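Local atomic coordinates of voltage-sensor containing phosphatase (Ciona intestinalis, PDB entry 3V0D), a protein that probably dephosphorylates phosphoinositide lipids with a PTEN-like phosphatase region, joined to a C2 domain, under the control of a membrane voltage sensor. Residues L27-D32 against S56-T61; K66-N71 against K111-S116. The protein carries 1 engineered substitution. All blocks are in the same frame, centred on the assembly; numbering follows the deposited sequence.

Contact 1: residues L27-D32 against S56-T61; sequences LTYVTD and SRFFKT
Leu-27 and Tyr-29 of strand 27-29 meet Phe-58 and Phe-59 of helix 52-62 in the phosphatase domain, which has the protein tyrosine phosphatase fold. The backbones stay well apart, with the short axes 12.7 Å from each other at closest approach. Side chains alone bridge the distance, and no hydrogen bond crosses it.

The apolar part centres on Leu-27. Its CG lies anti to the backbone N (chi1 -179°), and this sends both methyls to the helix. CD1 rests over one face of the Phe-58 ring in a CH-pi contact, 4.0 Å from the ring centroid and displaced to the CE2 side. CD2 lies on the same side of the ring, out past its border, 4.0 Å from Phe-58 CZ. CD1 also packs more loosely on Phe-59 CZ. The two phenylalanines pack on each other within the helix, since Phe-58 CD2 stands over the centre of the Phe-59 ring.

The second part is aromatic. The Tyr-29 ring reaches the edge of Phe-58 from the strand side, with OH 3.3 Å from Phe-58 CZ. This is packing of the hydroxyl against a ring edge. The polar partner of that hydroxyl is His-63 NE2, just beyond the helix, so the oxygen is satisfied although it lies beside carbon. Tyr-18 and Phe-23 add edge-to-face ring contacts to Phe-58, which is buried.

The polar part belongs to the helix itself. Arg-57 O takes two bonds from Thr-61, one from N and one from OG1. They arrive from opposite faces of the carbonyl plane, and OG1 is 2.7 Å from Arg-57 O.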
loop_
_atom_site.group_PDB
_atom_site.type_symbol
_atom_site.label_atom_id
_atom_site.label_comp_id
_atom_site.label_asym_id
_atom_site.label_seq_id
_atom_site.Cartn_x
_atom_site.Cartn_y
_atom_site.Cartn_z
ATOM N N LEU A 27 -20.808 2.043 -1.175
ATOM C CA LEU A 27 -20.675 0.598 -1.086
ATOM C C LEU A 27 -20.809 0.083 -2.504
ATOM O O LEU A 27 -21.711 0.504 -3.242
ATOM C CB LEU A 27 -21.782 0.060 -0.171
ATOM C CG LEU A 27 -21.843 -1.447 0.105
ATOM C CD1 LEU A 27 -22.507 -1.714 1.447
ATOM C CD2 LEU A 27 -22.573 -2.228 -1.028
ATOM N N THR A 28 -19.906 -0.825 -2.871
ATOM C CA THR A 28 -19.829 -1.340 -4.225
ATOM C C THR A 28 -19.738 -2.854 -4.185
ATOM O O THR A 28 -18.857 -3.398 -3.499
ATOM C CB THR A 28 -18.554 -0.807 -4.931
ATOM O OG1 THR A 28 -18.536 0.630 -4.906
ATOM C CG2 THR A 28 -18.419 -1.339 -6.364
ATOM N N TYR A 29 -20.581 -3.547 -4.950
ATOM C CA TYR A 29 -20.383 -4.966 -5.223
ATOM C C TYR A 29 -19.329 -5.104 -6.309
ATOM O O TYR A 29 -19.600 -4.937 -7.495
ATOM C CB TYR A 29 -21.684 -5.655 -5.639
ATOM C CG TYR A 29 -22.599 -5.947 -4.486
ATOM C CD1 TYR A 29 -23.494 -4.988 -4.014
ATOM C CD2 TYR A 29 -22.548 -7.175 -3.844
ATOM C CE1 TYR A 29 -24.343 -5.261 -2.955
ATOM C CE2 TYR A 29 -23.396 -7.474 -2.776
ATOM C CZ TYR A 29 -24.293 -6.503 -2.332
ATOM O OH TYR A 29 -25.142 -6.760 -1.282
ATOM N N VAL A 30 -18.089 -5.324 -5.897
ATOM C CA VAL A 30 -17.003 -5.576 -6.843
ATOM C C VAL A 30 -17.289 -6.854 -7.638
ATOM O O VAL A 30 -17.114 -6.875 -8.855
ATOM C CB VAL A 30 -15.646 -5.607 -6.115
ATOM C CG1 VAL A 30 -14.520 -5.988 -7.085
ATOM C CG2 VAL A 30 -15.364 -4.233 -5.455
ATOM N N THR A 31 -17.754 -7.876 -6.915
ATOM C CA THR A 31 -18.423 -9.044 -7.490
ATOM C C THR A 31 -19.699 -9.249 -6.680
ATOM O O THR A 31 -19.958 -8.504 -5.736
ATOM C CB THR A 31 -17.585 -10.310 -7.420
ATOM O OG1 THR A 31 -17.560 -10.765 -6.069
ATOM C CG2 THR A 31 -16.151 -10.102 -7.944
ATOM N N ASP A 32 -20.501 -10.260 -7.014
ATOM C CA ASP A 32 -21.685 -10.550 -6.193
ATOM C C ASP A 32 -21.351 -10.877 -4.748
ATOM O O ASP A 32 -22.229 -10.757 -3.902
ATOM C CB ASP A 32 -22.488 -11.763 -6.706
ATOM C CG ASP A 32 -23.077 -11.591 -8.077
ATOM O OD1 ASP A 32 -23.547 -12.625 -8.597
ATOM O OD2 ASP A 32 -23.104 -10.472 -8.621
ATOM N N SER A 56 -24.614 -1.732 9.279
ATOM C CA SER A 56 -24.908 -2.989 9.957
ATOM C C SER A 56 -26.306 -3.502 9.584
ATOM O O SER A 56 -26.485 -4.704 9.348
ATOM C CB SER A 56 -24.681 -2.913 11.448
ATOM O OG SER A 56 -25.483 -1.897 11.978
ATOM N N ARG A 57 -27.279 -2.593 9.474
ATOM C CA ARG A 57 -28.608 -2.959 8.971
ATOM C C ARG A 57 -28.547 -3.574 7.569
ATOM O O ARG A 57 -29.233 -4.548 7.283
ATOM C CB ARG A 57 -29.554 -1.743 8.998
ATOM C CG ARG A 57 -31.012 -2.058 8.659
ATOM C CD ARG A 57 -31.914 -0.853 8.872
ATOM N NE ARG A 57 -31.760 0.196 7.863
ATOM C CZ ARG A 57 -32.410 0.222 6.697
ATOM N NH1 ARG A 57 -32.222 1.235 5.853
ATOM N NH2 ARG A 57 -33.250 -0.758 6.372
ATOM N N PHE A 58 -27.732 -2.988 6.691
ATOM C CA PHE A 58 -27.565 -3.513 5.348
ATOM C C PHE A 58 -27.142 -4.979 5.370
ATOM O O PHE A 58 -27.735 -5.819 4.695
ATOM C CB PHE A 58 -26.531 -2.659 4.592
ATOM C CG PHE A 58 -26.241 -3.133 3.183
ATOM C CD1 PHE A 58 -26.935 -2.592 2.097
ATOM C CD2 PHE A 58 -25.291 -4.139 2.939
ATOM C CE1 PHE A 58 -26.670 -3.032 0.802
ATOM C CE2 PHE A 58 -25.037 -4.597 1.642
ATOM C CZ PHE A 58 -25.728 -4.043 0.569
ATOM N N PHE A 59 -26.094 -5.281 6.126
ATOM C CA PHE A 59 -25.578 -6.649 6.145
ATOM C C PHE A 59 -26.511 -7.653 6.793
ATOM O O PHE A 59 -26.699 -8.755 6.280
ATOM C CB PHE A 59 -24.159 -6.669 6.723
ATOM C CG PHE A 59 -23.175 -6.158 5.731
ATOM C CD1 PHE A 59 -22.775 -6.986 4.677
ATOM C CD2 PHE A 59 -22.702 -4.850 5.784
ATOM C CE1 PHE A 59 -21.938 -6.520 3.691
ATOM C CE2 PHE A 59 -21.860 -4.374 4.796
ATOM C CZ PHE A 59 -21.470 -5.214 3.743
ATOM N N LYS A 60 -27.135 -7.250 7.890
ATOM C CA LYS A 60 -28.084 -8.124 8.563
ATOM C C LYS A 60 -29.315 -8.405 7.696
ATOM O O LYS A 60 -29.901 -9.495 7.778
ATOM C CB LYS A 60 -28.497 -7.505 9.887
ATOM C CG LYS A 60 -27.370 -7.528 10.888
ATOM C CD LYS A 60 -27.791 -6.910 12.188
ATOM C CE LYS A 60 -26.602 -6.674 13.094
ATOM N NZ LYS A 60 -26.870 -5.491 13.978
ATOM N N THR A 61 -29.698 -7.434 6.866
ATOM C CA THR A 61 -30.878 -7.540 6.000
ATOM C C THR A 61 -30.590 -8.314 4.721
ATOM O O THR A 61 -31.363 -9.194 4.333
ATOM C CB THR A 61 -31.417 -6.128 5.622
ATOM O OG1 THR A 61 -31.765 -5.427 6.818
ATOM C CG2 THR A 61 -32.662 -6.213 4.699
#

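Contact 2: residues K66-N71 against K111-S116; sequences KFRIYN and KVWMTS
The contact belongs to a beta-alpha-beta crossover of the phosphatase domain, in which Trp-113 in the last turn of helix 100-115 packs on Lys-66, just before strand 67-73, and on Phe-67 and Arg-68 at its start. Trp-113 supplies 110 of the 198 Å² buried between the segments.

Arg-68 covers the indole with its aliphatic part. CB stands over one face of the five-membered ring in a CH-pi contact, 3.7 Å from its centroid and 16° off the ring normal. The chain then runs extended from CG to NE, and CD passes over the ring's inner end, 3.8 Å from Trp-113 CG. The guanidinium plane is turned 38° from the indole, so it does not lie flat on the ring. Its charge is used beside the tryptophan: NE forms a salt bridge with Asp-109, one turn earlier on the helix. The same carboxylate oxygen also bonds the hydroxyl of Tyr-70.

The six-membered ring of Trp-113 meets backbone. CZ2 is 3.4 Å from Phe-67 C, while Lys-66 C lies at the ring edge, near its plane. Lys-66 starts away from the helix at CB, and its NZ forms a salt bridge with Asp-117. Trp-113 NE1 bonds Val-121 O, which fixes the rotation of the indole, and the ring also stacks with His-120.

Helix 100-115 links strand 87-92 to strand 121-125. These two strands flank strand 67-73 and run parallel to it, so the crossover passes over the middle strand and Trp-113 fastens the helix end to the sheet.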
loop_
_atom_site.group_PDB
_atom_site.type_symbol
_atom_site.label_atom_id
_atom_site.label_comp_id
_atom_site.label_asym_id
_atom_site.label_seq_id
_atom_site.Cartn_x
_atom_site.Cartn_y
_atom_site.Cartn_z
ATOM N N LYS A 66 -24.309 -14.375 6.827
ATOM C CA LYS A 66 -23.471 -14.800 5.709
ATOM C C LYS A 66 -22.502 -13.705 5.282
ATOM O O LYS A 66 -22.089 -13.663 4.109
ATOM C CB LYS A 66 -24.338 -15.254 4.534
ATOM C CG LYS A 66 -25.054 -16.580 4.808
ATOM C CD LYS A 66 -25.534 -17.245 3.517
ATOM C CE LYS A 66 -26.591 -18.285 3.784
ATOM N NZ LYS A 66 -26.094 -19.387 4.637
ATOM N N PHE A 67 -22.103 -12.848 6.218
ATOM C CA PHE A 67 -21.111 -11.819 5.902
ATOM C C PHE A 67 -19.924 -11.818 6.859
ATOM O O PHE A 67 -20.022 -12.232 8.027
ATOM C CB PHE A 67 -21.766 -10.425 5.867
ATOM C CG PHE A 67 -22.275 -9.957 7.205
ATOM C CD1 PHE A 67 -21.428 -9.298 8.084
ATOM C CD2 PHE A 67 -23.593 -10.199 7.604
ATOM C CE1 PHE A 67 -21.878 -8.878 9.334
ATOM C CE2 PHE A 67 -24.045 -9.769 8.857
ATOM C CZ PHE A 67 -23.180 -9.123 9.712
ATOM N N ARG A 68 -18.808 -11.287 6.362
ATOM C CA ARG A 68 -17.628 -11.021 7.176
ATOM C C ARG A 68 -17.126 -9.649 6.758
ATOM O O ARG A 68 -17.013 -9.370 5.554
ATOM C CB ARG A 68 -16.574 -12.095 6.990
ATOM C CG ARG A 68 -15.416 -12.069 7.954
ATOM C CD ARG A 68 -14.809 -13.452 8.022
ATOM N NE ARG A 68 -13.704 -13.576 8.960
ATOM C CZ ARG A 68 -13.857 -13.588 10.279
ATOM N NH1 ARG A 68 -15.069 -13.447 10.803
ATOM N NH2 ARG A 68 -12.786 -13.739 11.058
ATOM N N ILE A 69 -16.813 -8.810 7.742
ATOM C CA ILE A 69 -16.340 -7.435 7.512
ATOM C C ILE A 69 -14.857 -7.364 7.812
ATOM O O ILE A 69 -14.414 -7.864 8.849
ATOM C CB ILE A 69 -17.080 -6.452 8.454
ATOM C CG1 ILE A 69 -18.610 -6.659 8.440
ATOM C CG2 ILE A 69 -16.674 -4.999 8.138
ATOM C CD1 ILE A 69 -19.260 -6.454 7.091
ATOM N N TYR A 70 -14.107 -6.700 6.928
ATOM C CA TYR A 70 -12.682 -6.464 7.139
ATOM C C TYR A 70 -12.435 -4.973 7.260
ATOM O O TYR A 70 -12.703 -4.214 6.310
ATOM C CB TYR A 70 -11.874 -7.056 5.968
ATOM C CG TYR A 70 -11.986 -8.555 5.889
ATOM C CD1 TYR A 70 -13.005 -9.166 5.189
ATOM C CD2 TYR A 70 -11.089 -9.369 6.590
ATOM C CE1 TYR A 70 -13.129 -10.555 5.135
ATOM C CE2 TYR A 70 -11.204 -10.767 6.562
ATOM C CZ TYR A 70 -12.236 -11.336 5.836
ATOM O OH TYR A 70 -12.370 -12.701 5.760
ATOM N N ASN A 71 -11.941 -4.566 8.428
ATOM C CA ASN A 71 -11.568 -3.178 8.687
ATOM C C ASN A 71 -10.066 -3.064 8.505
ATOM O O ASN A 71 -9.306 -3.626 9.302
ATOM C CB ASN A 71 -11.975 -2.783 10.111
ATOM C CG ASN A 71 -11.466 -1.416 10.490
ATOM O OD1 ASN A 71 -10.938 -0.677 9.667
ATOM N ND2 ASN A 71 -11.608 -1.062 11.750
ATOM N N LYS A 111 -10.322 -17.145 2.765
ATOM C CA LYS A 111 -10.492 -18.442 2.101
ATOM C C LYS A 111 -11.349 -19.385 2.941
ATOM O O LYS A 111 -12.274 -20.025 2.409
ATOM C CB LYS A 111 -9.149 -19.069 1.723
ATOM C CG LYS A 111 -9.263 -19.992 0.509
ATOM C CD LYS A 111 -7.921 -20.395 -0.104
ATOM C CE LYS A 111 -8.076 -21.094 -1.508
ATOM N NZ LYS A 111 -8.723 -20.307 -2.658
ATOM N N VAL A 112 -11.036 -19.496 4.230
ATOM C CA VAL A 112 -11.768 -20.395 5.134
ATOM C C VAL A 112 -13.242 -19.980 5.185
ATOM O O VAL A 112 -14.147 -20.807 5.104
ATOM C CB VAL A 112 -11.111 -20.428 6.527
ATOM C CG1 VAL A 112 -11.989 -21.133 7.562
ATOM C CG2 VAL A 112 -9.755 -21.136 6.460
ATOM N N TRP A 113 -13.481 -18.685 5.326
ATOM C CA TRP A 113 -14.837 -18.170 5.389
ATOM C C TRP A 113 -15.603 -18.432 4.103
ATOM O O TRP A 113 -16.750 -18.883 4.134
ATOM C CB TRP A 113 -14.779 -16.686 5.717
ATOM C CG TRP A 113 -16.085 -15.989 5.534
ATOM C CD1 TRP A 113 -16.381 -15.074 4.579
ATOM C CD2 TRP A 113 -17.258 -16.131 6.334
ATOM N NE1 TRP A 113 -17.656 -14.651 4.712
ATOM C CE2 TRP A 113 -18.236 -15.295 5.772
ATOM C CE3 TRP A 113 -17.583 -16.918 7.451
ATOM C CZ2 TRP A 113 -19.519 -15.177 6.305
ATOM C CZ3 TRP A 113 -18.871 -16.804 7.979
ATOM C CH2 TRP A 113 -19.816 -15.936 7.399
ATOM N N MET A 114 -14.981 -18.154 2.961
ATOM C CA MET A 114 -15.680 -18.253 1.700
ATOM C C MET A 114 -15.899 -19.712 1.284
ATOM O O MET A 114 -16.926 -20.050 0.704
ATOM C CB MET A 114 -14.966 -17.430 0.622
ATOM C CG MET A 114 -15.000 -15.914 0.936
ATOM S SD MET A 114 -16.641 -15.239 0.787
ATOM C CE MET A 114 -16.487 -14.568 -0.820
ATOM N N THR A 115 -14.979 -20.598 1.620
ATOM C CA THR A 115 -15.107 -21.959 1.101
ATOM C C THR A 115 -16.279 -22.673 1.743
ATOM O O THR A 115 -16.834 -23.612 1.171
ATOM C CB THR A 115 -13.800 -22.714 1.398
ATOM O OG1 THR A 115 -12.712 -22.042 0.768
ATOM C CG2 THR A 115 -13.846 -24.077 0.824
ATOM N N SER A 116 -16.667 -22.233 2.933
ATOM C CA SER A 116 -17.675 -22.950 3.688
ATOM C C SER A 116 -19.117 -22.801 3.169
ATOM O O SER A 116 -19.964 -23.618 3.519
ATOM C CB SER A 116 -17.593 -22.589 5.169
ATOM O OG SER A 116 -17.901 -21.223 5.376
#

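Contact 1 closes before contact 2 opens, and helix 52-62 is followed directly by strand 67-73. Their centres are about 13 Å apart. They touch through Phe-59, whose backbone O lies 3.7 Å from Phe-67 CD2 and whose CD2 packs 4.0 Å from Ile-69 CD1. Both contacts reach one central sheet. Strand 27-29 is itself part of it, and Phe-59 carries the helix 52-62 packing on to strand 67-73, against which contact 2 places helix 100-115. Strand 121-125, neighbour of strand 67-73, leads into the signature loop of this phosphatase family. There an engineered serine replaces the cysteine that is the nucleophile in related enzymes. Both contacts are packing within the domain scaffold.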